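Protein FimX (Pseudomonas aeruginosa PAO1, PDB 3HV8) is an EAL-family protein whose barrel-like alpha/beta domain holds C2E in a pocket at one end of its strands. Local coordinates at residues A[38-43]-A[246-251]; A[42-47]-A[238-243]; A[191-196]-A[226-231]. All coordinates share one frame; numbering follows the deposited sequence. Where two conformers were deposited one is given.

Contact 1: residues A[38-43]-A[246-251]. With C2E (9,9'-[(2R,3R,3aS,5S,7aR,9R,10R,10aS,12S,14aR)-3,5,10,12-tetrahydroxy-5,12-dioxidooctahydro-2H,7H-difuro[3,2-d:3',2'-j][1,3,7,9,2,8]tetraoxadiphosphacyclododecine-2,9-diyl]bis(2-amino-1,9-dihydro-6H-purin-6-one)), chain B.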
# COMPACT_ATOMS: atom_id res chain seq x y z
N GLN A 38 -0.66 -1.05 -9.83
CA GLN A 38 0.75 -0.94 -10.20
C GLN A 38 1.50 -2.17 -9.70
O GLN A 38 1.55 -2.42 -8.50
CB GLN A 38 1.37 0.34 -9.64
CG GLN A 38 2.83 0.50 -10.09
CD GLN A 38 3.46 1.79 -9.67
OE1 GLN A 38 3.01 2.45 -8.72
NE2 GLN A 38 4.52 2.19 -10.37
N PRO A 39 2.10 -2.93 -10.62
CA PRO A 39 2.70 -4.20 -10.21
C PRO A 39 3.89 -3.99 -9.28
O PRO A 39 4.62 -2.99 -9.38
CB PRO A 39 3.14 -4.83 -11.54
CG PRO A 39 3.32 -3.65 -12.45
CD PRO A 39 2.22 -2.69 -12.07
N VAL A 40 4.05 -4.94 -8.36
CA VAL A 40 5.17 -5.00 -7.44
C VAL A 40 5.94 -6.27 -7.82
O VAL A 40 5.39 -7.37 -7.80
CB VAL A 40 4.68 -5.04 -5.96
CG1 VAL A 40 5.84 -5.17 -5.00
CG2 VAL A 40 3.87 -3.76 -5.64
N ILE A 41 7.21 -6.10 -8.16
CA ILE A 41 7.99 -7.16 -8.79
C ILE A 41 8.92 -7.86 -7.79
O ILE A 41 9.66 -7.20 -7.06
CB ILE A 41 8.80 -6.55 -9.98
CG1 ILE A 41 7.89 -6.39 -11.21
CG2 ILE A 41 9.97 -7.43 -10.34
CD1 ILE A 41 6.82 -5.33 -11.08
N SER A 42 8.85 -9.20 -7.75
CA SER A 42 9.75 -10.02 -6.92
C SER A 42 11.11 -10.14 -7.58
O SER A 42 11.19 -10.46 -8.77
CB SER A 42 9.17 -11.43 -6.70
OG SER A 42 10.13 -12.30 -6.10
N LEU A 43 12.16 -9.92 -6.81
CA LEU A 43 13.53 -10.13 -7.29
C LEU A 43 14.10 -11.47 -6.86
O LEU A 43 15.19 -11.83 -7.30
CB LEU A 43 14.45 -9.00 -6.83
CG LEU A 43 14.11 -7.62 -7.42
CD1 LEU A 43 15.16 -6.62 -7.01
CD2 LEU A 43 14.00 -7.72 -8.95
N TYR A 246 11.61 -6.87 -3.33
CA TYR A 246 10.67 -6.42 -4.34
C TYR A 246 10.99 -4.99 -4.75
O TYR A 246 11.53 -4.21 -3.95
CB TYR A 246 9.22 -6.40 -3.81
CG TYR A 246 8.68 -7.71 -3.30
CD1 TYR A 246 7.92 -8.53 -4.12
CD2 TYR A 246 8.87 -8.08 -1.98
CE1 TYR A 246 7.41 -9.74 -3.65
CE2 TYR A 246 8.38 -9.28 -1.50
CZ TYR A 246 7.63 -10.09 -2.34
OH TYR A 246 7.12 -11.29 -1.86
N ILE A 247 10.64 -4.68 -5.99
CA ILE A 247 10.73 -3.32 -6.49
C ILE A 247 9.46 -2.89 -7.23
O ILE A 247 8.63 -3.71 -7.63
CB ILE A 247 11.98 -3.14 -7.40
CG1 ILE A 247 11.93 -4.11 -8.57
CG2 ILE A 247 13.27 -3.26 -6.57
CD1 ILE A 247 13.06 -3.89 -9.59
N GLN A 248 9.31 -1.57 -7.38
CA GLN A 248 8.16 -0.99 -8.03
C GLN A 248 8.60 0.35 -8.61
O GLN A 248 9.49 1.01 -8.07
CB GLN A 248 7.05 -0.76 -7.00
CG GLN A 248 5.71 -0.41 -7.60
CD GLN A 248 4.76 0.15 -6.56
OE1 GLN A 248 5.13 1.01 -5.77
NE2 GLN A 248 3.53 -0.32 -6.57
N GLY A 249 7.96 0.75 -9.71
CA GLY A 249 8.24 2.06 -10.28
C GLY A 249 7.80 2.19 -11.71
O GLY A 249 7.45 1.21 -12.36
N TYR A 250 7.80 3.43 -12.20
CA TYR A 250 7.47 3.70 -13.59
C TYR A 250 8.34 2.89 -14.56
O TYR A 250 7.87 2.52 -15.64
CB TYR A 250 7.61 5.20 -13.89
CG TYR A 250 6.59 6.10 -13.24
CD1 TYR A 250 6.91 7.42 -12.94
CD2 TYR A 250 5.32 5.64 -12.91
CE1 TYR A 250 5.98 8.26 -12.34
CE2 TYR A 250 4.39 6.48 -12.31
CZ TYR A 250 4.72 7.78 -12.03
OH TYR A 250 3.79 8.61 -11.43
N TYR A 251 9.58 2.62 -14.19
CA TYR A 251 10.51 1.86 -15.05
C TYR A 251 9.99 0.45 -15.33
O TYR A 251 10.19 -0.08 -16.43
CB TYR A 251 11.91 1.79 -14.44
CG TYR A 251 12.99 1.39 -15.43
CD1 TYR A 251 13.48 0.09 -15.46
CD2 TYR A 251 13.52 2.31 -16.32
CE1 TYR A 251 14.47 -0.29 -16.37
CE2 TYR A 251 14.52 1.95 -17.23
CZ TYR A 251 14.98 0.65 -17.24
OH TYR A 251 15.97 0.29 -18.14
P1 C2E B . 2.02 6.63 -1.95
O2P C2E B . 2.90 5.67 -1.01
O1P C2E B . 2.82 7.85 -2.16
O5' C2E B . 1.79 6.07 -3.43
C5' C2E B . 2.85 6.24 -4.38
C4' C2E B . 2.67 7.48 -5.29
O4' C2E B . 3.76 7.50 -6.25
C3' C2E B . 1.41 7.21 -6.11
O3' C2E B . 0.71 8.44 -6.31
C2' C2E B . 1.94 6.58 -7.42
O2' C2E B . 1.11 6.83 -8.54
C1' C2E B . 3.27 7.30 -7.57
N9 C2E B . 4.28 6.58 -8.33
C8 C2E B . 4.29 5.24 -8.63
N7 C2E B . 5.45 4.92 -9.17
C5 C2E B . 6.21 6.04 -9.26
C6 C2E B . 7.51 6.30 -9.76
O6 C2E B . 8.25 5.42 -10.20
N1 C2E B . 7.93 7.57 -9.70
C2 C2E B . 7.16 8.57 -9.19
N2 C2E B . 7.66 9.85 -9.16
N3 C2E B . 5.95 8.34 -8.73
C4 C2E B . 5.47 7.10 -8.75
P11 C2E B . -0.88 8.42 -6.09
O21 C2E B . -1.43 9.85 -6.45
O11 C2E B . -1.51 7.30 -6.82
O5A C2E B . -1.06 8.12 -4.54
C5A C2E B . -0.54 9.06 -3.59
C4A C2E B . -0.96 8.66 -2.17
O4A C2E B . -2.39 8.67 -2.08
C3A C2E B . -0.55 7.25 -1.75
O3A C2E B . 0.76 7.20 -1.19
C2A C2E B . -1.54 6.99 -0.62
O2A C2E B . -1.15 7.70 0.56
C1A C2E B . -2.80 7.69 -1.15
N91 C2E B . -3.64 6.71 -1.82
C81 C2E B . -3.62 6.34 -3.14
N71 C2E B . -4.54 5.43 -3.32
C51 C2E B . -5.24 5.23 -2.16
C61 C2E B . -6.33 4.44 -1.76
O61 C2E B . -6.86 3.59 -2.49
N11 C2E B . -6.71 4.58 -0.46
C21 C2E B . -6.10 5.43 0.41
N21 C2E B . -6.53 5.48 1.71
N31 C2E B . -5.07 6.16 0.06
C41 C2E B . -4.65 6.08 -1.20
O HOH W 1 5.93 -1.02 -10.95
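Strand 33-42 and the short strand 246-247, the last of the barrel-like EAL fold, run antiparallel, hydrogen-bonded where I41 pairs with I247. I41 N donates almost straight to I247 O (2.8 Å, 173° at the hydrogen), and I247 N returns the bond to I41 O at 2.9 Å. S42 and Y246 form the adjoining non-hydrogen-bonded pair, in which Y246 CA brings its hydrogen toward I41 O. On one face V40 lies crosswise to Y246, its CG1 3.8 Å from Y246 CB; on the other, I247 holds CG1 in the crowded position between its backbone N and carbonyl carbon, and its branches meet both methyls of L43.

Past Q248 the backbones part and this tight pairing gives way to a looser end, where water 1 lies 2.8 Å from P39 O and accepts from G249 N. The extended side chains of Q38 and Q248 stack their amides 23° apart, and Q248 NE2 makes a weak bond to Q38 O besides a hydrogen bond to E52. Q38 NE2 reaches N7 of C2E at 3.1 Å, while Y250 N donates to O6 of the same base. The exposed Y250 lays its ring over this base, C6 3.4 Å above the ring plane, and with Q38 and G249 lines the pocket.

Strand 49-58 flanks strand 33-42, strand 224-227 borders Y246, and helix 233-242 covers I247 through L236 and L239.

Contact 2: residues A[42-47]-A[238-243]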
# COMPACT_ATOMS: atom_id res chain seq x y z
N SER A 42 8.85 -9.20 -7.75
CA SER A 42 9.75 -10.02 -6.92
C SER A 42 11.11 -10.14 -7.58
O SER A 42 11.19 -10.46 -8.77
CB SER A 42 9.17 -11.43 -6.70
OG SER A 42 10.13 -12.30 -6.10
N LEU A 43 12.16 -9.92 -6.81
CA LEU A 43 13.53 -10.13 -7.29
C LEU A 43 14.10 -11.47 -6.86
O LEU A 43 15.19 -11.83 -7.30
CB LEU A 43 14.45 -9.00 -6.83
CG LEU A 43 14.11 -7.62 -7.42
CD1 LEU A 43 15.16 -6.62 -7.01
CD2 LEU A 43 14.00 -7.72 -8.95
N ARG A 44 13.40 -12.20 -6.00
CA ARG A 44 14.01 -13.37 -5.36
C ARG A 44 13.30 -14.69 -5.64
O ARG A 44 13.59 -15.69 -4.99
CB ARG A 44 14.12 -13.15 -3.85
CG ARG A 44 14.76 -11.83 -3.48
CD ARG A 44 16.16 -11.64 -4.08
NE ARG A 44 16.56 -10.23 -4.06
CZ ARG A 44 17.62 -9.72 -4.70
NH1 ARG A 44 17.87 -8.42 -4.62
NH2 ARG A 44 18.41 -10.51 -5.41
N GLY A 45 12.38 -14.69 -6.59
CA GLY A 45 11.81 -15.92 -7.09
C GLY A 45 10.40 -16.22 -6.65
O GLY A 45 9.88 -17.31 -6.88
N ASP A 46 9.75 -15.25 -6.01
CA ASP A 46 8.39 -15.48 -5.57
C ASP A 46 7.40 -15.48 -6.72
O ASP A 46 7.55 -14.72 -7.67
CB ASP A 46 7.99 -14.46 -4.52
CG ASP A 46 6.71 -14.82 -3.84
OD1 ASP A 46 6.77 -15.63 -2.88
OD2 ASP A 46 5.64 -14.33 -4.26
N SER A 47 6.37 -16.31 -6.62
CA SER A 47 5.46 -16.53 -7.75
C SER A 47 4.17 -15.71 -7.71
O SER A 47 3.39 -15.75 -8.66
CB SER A 47 5.13 -18.02 -7.89
OG SER A 47 4.41 -18.49 -6.77
N THR A 238 21.09 -1.34 -8.79
CA THR A 238 21.59 -1.05 -7.46
C THR A 238 20.76 -1.76 -6.40
O THR A 238 21.29 -2.33 -5.44
CB THR A 238 21.59 0.46 -7.16
OG1 THR A 238 22.46 1.14 -8.08
CG2 THR A 238 22.05 0.74 -5.74
N LEU A 239 19.44 -1.72 -6.59
CA LEU A 239 18.51 -2.31 -5.63
C LEU A 239 18.64 -3.82 -5.64
O LEU A 239 18.58 -4.47 -4.61
CB LEU A 239 17.08 -1.92 -5.97
CG LEU A 239 16.78 -0.47 -5.63
CD1 LEU A 239 15.45 -0.00 -6.23
CD2 LEU A 239 16.83 -0.28 -4.11
N TRP A 240 18.83 -4.38 -6.83
CA TRP A 240 19.00 -5.81 -6.97
C TRP A 240 20.27 -6.27 -6.24
O TRP A 240 20.27 -7.30 -5.55
CB TRP A 240 19.04 -6.19 -8.46
CG TRP A 240 18.65 -7.62 -8.74
CD1 TRP A 240 17.45 -8.06 -9.21
CD2 TRP A 240 19.48 -8.77 -8.58
NE1 TRP A 240 17.48 -9.43 -9.35
CE2 TRP A 240 18.71 -9.89 -8.97
CE3 TRP A 240 20.79 -8.98 -8.15
CZ2 TRP A 240 19.21 -11.19 -8.94
CZ3 TRP A 240 21.29 -10.27 -8.12
CH2 TRP A 240 20.50 -11.36 -8.51
N GLN A 241 21.35 -5.50 -6.37
CA GLN A 241 22.60 -5.83 -5.68
C GLN A 241 22.53 -5.56 -4.18
O GLN A 241 23.20 -6.23 -3.40
CB GLN A 241 23.76 -5.07 -6.32
CG GLN A 241 23.91 -5.42 -7.79
CD GLN A 241 24.29 -6.88 -8.02
OE1 GLN A 241 23.86 -7.49 -9.00
NE2 GLN A 241 25.09 -7.43 -7.12
N ALA A 242 21.71 -4.59 -3.79
CA ALA A 242 21.51 -4.28 -2.38
C ALA A 242 20.64 -5.32 -1.68
O ALA A 242 20.55 -5.35 -0.45
CB ALA A 242 20.93 -2.88 -2.21
N GLY A 243 19.99 -6.18 -2.46
CA GLY A 243 19.23 -7.29 -1.91
C GLY A 243 17.73 -7.06 -1.71
O GLY A 243 17.05 -7.89 -1.10
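The loop residue L43 comes to within 7.0 Å of W240, CA to CA, beside the last turn of helix 233-242, which closes in a Schellman motif as G243 takes a positive phi of 95° and its N bonds weakly back to L239 O and W240 O. Two consecutive loop side chains meet the indole in different ways. L43 CD2 comes to its edge, 3.5 Å from W240 CD1; L43 CD1 is equally near that atom.

R44 instead passes over a face. Its chain bends at chi2 (-57°) and then straightens, bringing the guanidinium toward the helix end. In one of the two deposited conformers of W240, NH2 lies 3.5 Å above the ring plane, over its centre, and CZ stands 4.4 Å from the centroid of the five-membered ring, a cation-pi contact with the planes inclined by 54°. NH1 donates to W240 O at 2.8 Å, in the carbonyl plane and on a lone pair. A244 O accepts a further bond from NH1, so the cation is held by one carbonyl in the last turn and one just after the helix, where the helix dipole would probably favour its charge. W240 thus offers both its ring and its carbonyl to R44.

Within the loop, S42 OG accepts a bond from D46 N at 3.0 Å and a weak one from G45 N.

This surface contact fastens the connection between strands 33-42 and 49-58 to helix 233-242, whose L239 packs inward on strand 246-247 and on L211 of helix 205-220.

Contact 3: residues A[191-196]-A[226-231]. With C2E (9,9'-[(2R,3R,3aS,5S,7aR,9R,10R,10aS,12S,14aR)-3,5,10,12-tetrahydroxy-5,12-dioxidooctahydro-2H,7H-difuro[3,2-d:3',2'-j][1,3,7,9,2,8]tetraoxadiphosphacyclododecine-2,9-diyl]bis(2-amino-1,9-dihydro-6H-purin-6-one)), chain B.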
# COMPACT_ATOMS: atom_id res chain seq x y z
N PHE A 191 5.66 -6.88 5.25
CA PHE A 191 6.34 -6.13 4.20
C PHE A 191 6.66 -4.74 4.69
O PHE A 191 5.85 -4.12 5.40
CB PHE A 191 5.46 -5.97 2.94
CG PHE A 191 5.00 -7.27 2.30
CD1 PHE A 191 5.68 -7.80 1.20
CD2 PHE A 191 3.84 -7.90 2.72
CE1 PHE A 191 5.22 -8.98 0.59
CE2 PHE A 191 3.39 -9.06 2.12
CZ PHE A 191 4.07 -9.60 1.05
N ILE A 192 7.80 -4.20 4.27
CA ILE A 192 8.15 -2.82 4.58
C ILE A 192 8.56 -2.13 3.30
O ILE A 192 9.52 -2.56 2.62
CB ILE A 192 9.30 -2.73 5.60
CG1 ILE A 192 8.93 -3.38 6.94
CG2 ILE A 192 9.71 -1.28 5.81
CD1 ILE A 192 7.81 -2.63 7.72
N LYS A 193 7.84 -1.07 2.95
CA LYS A 193 8.05 -0.37 1.70
C LYS A 193 8.74 0.92 2.07
O LYS A 193 8.18 1.77 2.77
CB LYS A 193 6.73 -0.12 1.00
CG LYS A 193 6.84 0.51 -0.39
CD LYS A 193 5.47 0.56 -1.04
CE LYS A 193 5.61 0.89 -2.49
NZ LYS A 193 4.26 1.05 -3.11
N ILE A 194 9.98 1.08 1.63
CA ILE A 194 10.76 2.23 2.05
C ILE A 194 10.39 3.48 1.27
O ILE A 194 9.87 3.41 0.15
CB ILE A 194 12.29 1.97 2.00
CG1 ILE A 194 12.80 1.92 0.56
CG2 ILE A 194 12.64 0.69 2.79
CD1 ILE A 194 14.32 1.93 0.48
N ASP A 195 10.63 4.64 1.87
CA ASP A 195 10.30 5.92 1.26
C ASP A 195 11.09 6.13 -0.04
O ASP A 195 12.27 5.78 -0.12
CB ASP A 195 10.61 7.04 2.24
CG ASP A 195 10.01 8.35 1.79
OD1 ASP A 195 8.78 8.51 1.92
OD2 ASP A 195 10.77 9.21 1.30
N GLY A 196 10.44 6.73 -1.03
CA GLY A 196 11.06 6.98 -2.32
C GLY A 196 12.27 7.89 -2.26
O GLY A 196 13.12 7.88 -3.16
N ILE A 226 10.35 -3.70 0.12
CA ILE A 226 9.86 -3.24 -1.17
C ILE A 226 10.46 -1.86 -1.40
O ILE A 226 10.35 -0.98 -0.55
CB ILE A 226 8.32 -3.10 -1.20
CG1 ILE A 226 7.65 -4.42 -0.81
CG2 ILE A 226 7.89 -2.62 -2.57
CD1 ILE A 226 6.12 -4.32 -0.60
N VAL A 227 11.13 -1.67 -2.54
CA VAL A 227 11.69 -0.37 -2.85
C VAL A 227 10.99 0.21 -4.06
O VAL A 227 11.05 -0.35 -5.16
CB VAL A 227 13.20 -0.44 -3.12
CG1 VAL A 227 13.75 0.94 -3.38
CG2 VAL A 227 13.90 -1.05 -1.92
N PRO A 228 10.31 1.34 -3.88
CA PRO A 228 9.55 1.94 -4.97
C PRO A 228 10.33 3.04 -5.69
O PRO A 228 11.51 3.28 -5.41
CB PRO A 228 8.36 2.55 -4.23
CG PRO A 228 8.99 3.06 -2.96
CD PRO A 228 10.07 2.04 -2.60
N PHE A 229 9.63 3.71 -6.60
CA PHE A 229 10.19 4.85 -7.37
C PHE A 229 11.36 4.45 -8.26
O PHE A 229 12.25 5.26 -8.54
CB PHE A 229 10.56 6.01 -6.44
CG PHE A 229 9.37 6.84 -5.99
CD1 PHE A 229 9.24 8.16 -6.39
CD2 PHE A 229 8.39 6.29 -5.19
CE1 PHE A 229 8.15 8.92 -5.99
CE2 PHE A 229 7.28 7.05 -4.78
CZ PHE A 229 7.17 8.36 -5.19
N VAL A 230 11.38 3.20 -8.71
CA VAL A 230 12.41 2.78 -9.66
C VAL A 230 12.08 3.38 -11.02
O VAL A 230 11.08 3.04 -11.64
CB VAL A 230 12.51 1.24 -9.74
CG1 VAL A 230 13.56 0.83 -10.79
CG2 VAL A 230 12.86 0.65 -8.38
N GLU A 231 12.94 4.30 -11.48
CA GLU A 231 12.71 4.95 -12.77
C GLU A 231 13.87 4.79 -13.74
O GLU A 231 13.85 5.38 -14.82
CB GLU A 231 12.42 6.44 -12.58
CG GLU A 231 11.22 6.71 -11.66
CD GLU A 231 10.72 8.13 -11.74
OE1 GLU A 231 10.20 8.64 -10.73
OE2 GLU A 231 10.86 8.75 -12.82
P1 C2E B . 2.02 6.63 -1.95
O2P C2E B . 2.90 5.67 -1.01
O1P C2E B . 2.82 7.85 -2.16
O5' C2E B . 1.79 6.07 -3.43
C5' C2E B . 2.85 6.24 -4.38
C4' C2E B . 2.67 7.48 -5.29
O4' C2E B . 3.76 7.50 -6.25
C3' C2E B . 1.41 7.21 -6.11
O3' C2E B . 0.71 8.44 -6.31
C2' C2E B . 1.94 6.58 -7.42
O2' C2E B . 1.11 6.83 -8.54
C1' C2E B . 3.27 7.30 -7.57
N9 C2E B . 4.28 6.58 -8.33
C8 C2E B . 4.29 5.24 -8.63
N7 C2E B . 5.45 4.92 -9.17
C5 C2E B . 6.21 6.04 -9.26
C6 C2E B . 7.51 6.30 -9.76
O6 C2E B . 8.25 5.42 -10.20
N1 C2E B . 7.93 7.57 -9.70
C2 C2E B . 7.16 8.57 -9.19
N2 C2E B . 7.66 9.85 -9.16
N3 C2E B . 5.95 8.34 -8.73
C4 C2E B . 5.47 7.10 -8.75
P11 C2E B . -0.88 8.42 -6.09
O21 C2E B . -1.43 9.85 -6.45
O11 C2E B . -1.51 7.30 -6.82
O5A C2E B . -1.06 8.12 -4.54
C5A C2E B . -0.54 9.06 -3.59
C4A C2E B . -0.96 8.66 -2.17
O4A C2E B . -2.39 8.67 -2.08
C3A C2E B . -0.55 7.25 -1.75
O3A C2E B . 0.76 7.20 -1.19
C2A C2E B . -1.54 6.99 -0.62
O2A C2E B . -1.15 7.70 0.56
C1A C2E B . -2.80 7.69 -1.15
N91 C2E B . -3.64 6.71 -1.82
C81 C2E B . -3.62 6.34 -3.14
N71 C2E B . -4.54 5.43 -3.32
C51 C2E B . -5.24 5.23 -2.16
C61 C2E B . -6.33 4.44 -1.76
O61 C2E B . -6.86 3.59 -2.49
N11 C2E B . -6.71 4.58 -0.46
C21 C2E B . -6.10 5.43 0.41
N21 C2E B . -6.53 5.48 1.71
N31 C2E B . -5.07 6.16 0.06
C41 C2E B . -4.65 6.08 -1.20
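K193 and I226 pair in parallel, their CA atoms 4.4 Å apart. I226 N donates to I192 O at 2.9 Å from above the carbonyl plane, whereas I194 N meets I226 O at 3.0 Å nearly along the C=O axis. From this pair the K193 side chain runs fully extended, with CG anti to the backbone N. CB lies beside I226 CB, CG lies 3.8 Å from I226 O and 4.0 Å from I226 CG2, and CD continues the extended chain to CE, which reaches P228 CB at 3.7 Å; NZ ends in a salt bridge to E52 and a hydrogen bond to Q248.

The strands belong to a beta-alpha-beta unit whose crossover is helix 205-220, part of the barrel-like EAL fold. I194 and V227 lie side by side on the face opposite K193, and I194 also packs on L211, L214 and L218 of that helix.

Beyond the strand ends, P228 CD sits 3.1 Å from I194 O. G196, lacking a side chain, lays its CA against one face of the F229 ring; C2E lies over the opposite face, offset toward its rim. E231 OE1 accepts a hydrogen bond from N1 of C2E at 2.7 Å and a weak one from N2.

In the fold
From the N terminus, strand 33-42 and its following loop supply the first segments of both contacts 1 and 2, which share S42 and L43. Contact 2 closes its loop at helix 233-242, and contact 1 closes a slightly longer one at strand 246-247, the next element of the chain. Contact 3 lies wholly within both, joining strands 191-194 and 224-227, which helix 205-220 connects in the chain. Strand 246-247 is the seam: it pairs with strand 33-42 on one edge and strand 224-227 on the other, so contacts 1 and 3 continue one sheet and both touch C2E. L239, from contact 2, packs on V227 and V230 of contact 3.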